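Local coordinates for protein phosphodiesterase (Salpingoeca rosetta, PDB 7CJ3) that binds retinal in a helical transmembrane domain of the bacteriorhodopsin-like family, at residues G37-F42 and W127-A132. Sequence-based numbering, arbitrary orientation.
Sequences GSLIFF and WLMRYA
Leu39 reaches across from the last turn of helix 17-41 and sets its two methyl groups against the first turn of helix 128-149, one on Leu128 and the other on Met129. CD2 lies 4.1 Å from Leu128 CB and equally near Leu128 CD1, the two side chains crossing at an angle. The other branch, CD1, packs 3.9 Å from Met129 CB and also approaches the backbone, at 3.8 Å from Met129 N. Met129 CG stands anti to its own N (chi1 -176°), and bends at chi2 and chi3 bring CE to 4.1 Å from Leu39 CD1, adding a contact to that from CB.

In this retinal-binding transmembrane helical bundle, the contact joins helix 17-41, which begins near the modelled N-terminus, to a helix whose Tyr131 touches retinal. Leu128 itself touches a bound OLC lipid.

No hydrogen bond links the two segments; the side-chain contacts are apolar, and the interface buries 144 Å² in all. Polar ties run elsewhere: the backbone of Leu39 is hydrogen-bonded to that of Tyr115, and the side chains of Leu39 and Leu128 both touch Tyr115, while Arg130 NH1 forms a salt bridge with Glu254 OE2.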
loop_
_atom_site.group_PDB
_atom_site.type_symbol
_atom_site.label_atom_id
_atom_site.label_comp_id
_atom_site.label_asym_id
_atom_site.label_seq_id
_atom_site.Cartn_x
_atom_site.Cartn_y
_atom_site.Cartn_z
ATOM N N GLY B 37 2.967 -18.243 18.394
ATOM C CA GLY B 37 2.949 -18.755 19.773
ATOM C C GLY B 37 4.358 -18.914 20.311
ATOM O O GLY B 37 4.752 -18.193 21.288
ATOM N N SER B 38 5.125 -19.799 19.676
ATOM C CA SER B 38 6.420 -20.258 20.233
ATOM C C SER B 38 7.406 -19.096 20.239
ATOM O O SER B 38 8.154 -18.983 21.226
ATOM C CB SER B 38 6.908 -21.444 19.492
ATOM O OG SER B 38 5.995 -21.730 18.434
ATOM N N LEU B 39 7.345 -18.229 19.218
ATOM C CA LEU B 39 8.199 -17.001 19.103
ATOM C C LEU B 39 7.922 -16.031 20.267
ATOM O O LEU B 39 8.875 -15.388 20.763
ATOM C CB LEU B 39 7.964 -16.353 17.736
ATOM C CG LEU B 39 8.620 -17.080 16.560
ATOM C CD1 LEU B 39 8.449 -16.283 15.276
ATOM C CD2 LEU B 39 10.097 -17.340 16.826
ATOM N N ILE B 40 6.674 -15.962 20.751
ATOM C CA ILE B 40 6.318 -15.133 21.942
ATOM C C ILE B 40 6.911 -15.769 23.208
ATOM O O ILE B 40 7.559 -15.024 24.011
ATOM C CB ILE B 40 4.792 -14.937 22.045
ATOM C CG1 ILE B 40 4.332 -13.934 20.972
ATOM C CG2 ILE B 40 4.383 -14.450 23.445
ATOM C CD1 ILE B 40 2.845 -13.846 20.783
ATOM N N PHE B 41 6.674 -17.075 23.381
ATOM C CA PHE B 41 7.010 -17.839 24.609
ATOM C C PHE B 41 8.530 -17.825 24.801
ATOM O O PHE B 41 8.982 -17.598 25.944
ATOM C CB PHE B 41 6.395 -19.245 24.553
ATOM C CG PHE B 41 4.885 -19.282 24.372
ATOM C CD1 PHE B 41 4.222 -20.392 23.867
ATOM C CD2 PHE B 41 4.114 -18.174 24.725
ATOM C CE1 PHE B 41 2.839 -20.383 23.713
ATOM C CE2 PHE B 41 2.743 -18.171 24.566
ATOM C CZ PHE B 41 2.103 -19.270 24.056
ATOM N N PHE B 42 9.311 -17.954 23.715
ATOM C CA PHE B 42 10.798 -18.052 23.784
ATOM C C PHE B 42 11.483 -16.690 23.584
ATOM O O PHE B 42 12.694 -16.649 23.586
ATOM C CB PHE B 42 11.298 -19.112 22.806
ATOM C CG PHE B 42 10.948 -20.531 23.180
ATOM C CD1 PHE B 42 11.467 -21.105 24.334
ATOM C CD2 PHE B 42 10.156 -21.316 22.350
ATOM C CE1 PHE B 42 11.165 -22.417 24.675
ATOM C CE2 PHE B 42 9.871 -22.633 22.675
ATOM C CZ PHE B 42 10.368 -23.179 23.842
ATOM N N TRP B 127 15.066 -12.672 11.640
ATOM C CA TRP B 127 13.630 -12.646 11.997
ATOM C C TRP B 127 12.997 -13.947 11.510
ATOM O O TRP B 127 12.722 -14.057 10.265
ATOM C CB TRP B 127 12.958 -11.440 11.367
ATOM C CG TRP B 127 13.502 -10.108 11.782
ATOM C CD1 TRP B 127 13.885 -9.094 10.946
ATOM C CD2 TRP B 127 13.638 -9.589 13.117
ATOM N NE1 TRP B 127 14.258 -7.994 11.667
ATOM C CE2 TRP B 127 14.131 -8.269 12.999
ATOM C CE3 TRP B 127 13.378 -10.092 14.397
ATOM C CZ2 TRP B 127 14.387 -7.462 14.112
ATOM C CZ3 TRP B 127 13.647 -9.293 15.492
ATOM C CH2 TRP B 127 14.125 -7.990 15.357
ATOM N N LEU B 128 12.743 -14.880 12.446
ATOM C CA LEU B 128 12.155 -16.211 12.143
ATOM C C LEU B 128 10.695 -16.049 11.689
ATOM O O LEU B 128 10.166 -16.912 10.937
ATOM C CB LEU B 128 12.278 -17.042 13.418
ATOM C CG LEU B 128 13.716 -17.457 13.764
ATOM C CD1 LEU B 128 13.844 -17.878 15.231
ATOM C CD2 LEU B 128 14.180 -18.576 12.835
ATOM N N MET B 129 10.064 -14.950 12.092
ATOM C CA MET B 129 8.665 -14.617 11.700
ATOM C C MET B 129 8.601 -14.289 10.199
ATOM O O MET B 129 7.719 -14.838 9.522
ATOM C CB MET B 129 8.107 -13.460 12.536
ATOM C CG MET B 129 6.650 -13.148 12.246
ATOM S SD MET B 129 5.482 -14.441 12.714
ATOM C CE MET B 129 5.254 -13.939 14.420
ATOM N N ARG B 130 9.528 -13.483 9.678
ATOM C CA ARG B 130 9.603 -13.228 8.214
ATOM C C ARG B 130 9.805 -14.567 7.492
ATOM O O ARG B 130 8.992 -14.862 6.586
ATOM C CB ARG B 130 10.663 -12.205 7.829
ATOM C CG ARG B 130 10.569 -11.785 6.364
ATOM C CD ARG B 130 11.316 -10.485 6.067
ATOM N NE ARG B 130 12.656 -10.495 6.638
ATOM C CZ ARG B 130 13.317 -9.417 7.070
ATOM N NH1 ARG B 130 12.800 -8.195 6.952
ATOM N NH2 ARG B 130 14.517 -9.560 7.596
ATOM N N TYR B 131 10.787 -15.368 7.911
ATOM C CA TYR B 131 11.038 -16.710 7.319
ATOM C C TYR B 131 9.762 -17.569 7.422
ATOM O O TYR B 131 9.378 -18.174 6.395
ATOM C CB TYR B 131 12.277 -17.360 7.950
ATOM C CG TYR B 131 13.593 -16.897 7.375
ATOM C CD1 TYR B 131 14.017 -17.310 6.102
ATOM C CD2 TYR B 131 14.446 -16.075 8.100
ATOM C CE1 TYR B 131 15.226 -16.900 5.562
ATOM C CE2 TYR B 131 15.669 -15.665 7.583
ATOM C CZ TYR B 131 16.062 -16.074 6.311
ATOM O OH TYR B 131 17.275 -15.672 5.806
ATOM N N ALA B 132 9.075 -17.570 8.568
ATOM C CA ALA B 132 7.797 -18.298 8.762
ATOM C C ALA B 132 6.737 -17.856 7.759
ATOM O O ALA B 132 6.137 -18.704 7.111
ATOM C CB ALA B 132 7.301 -18.104 10.174
#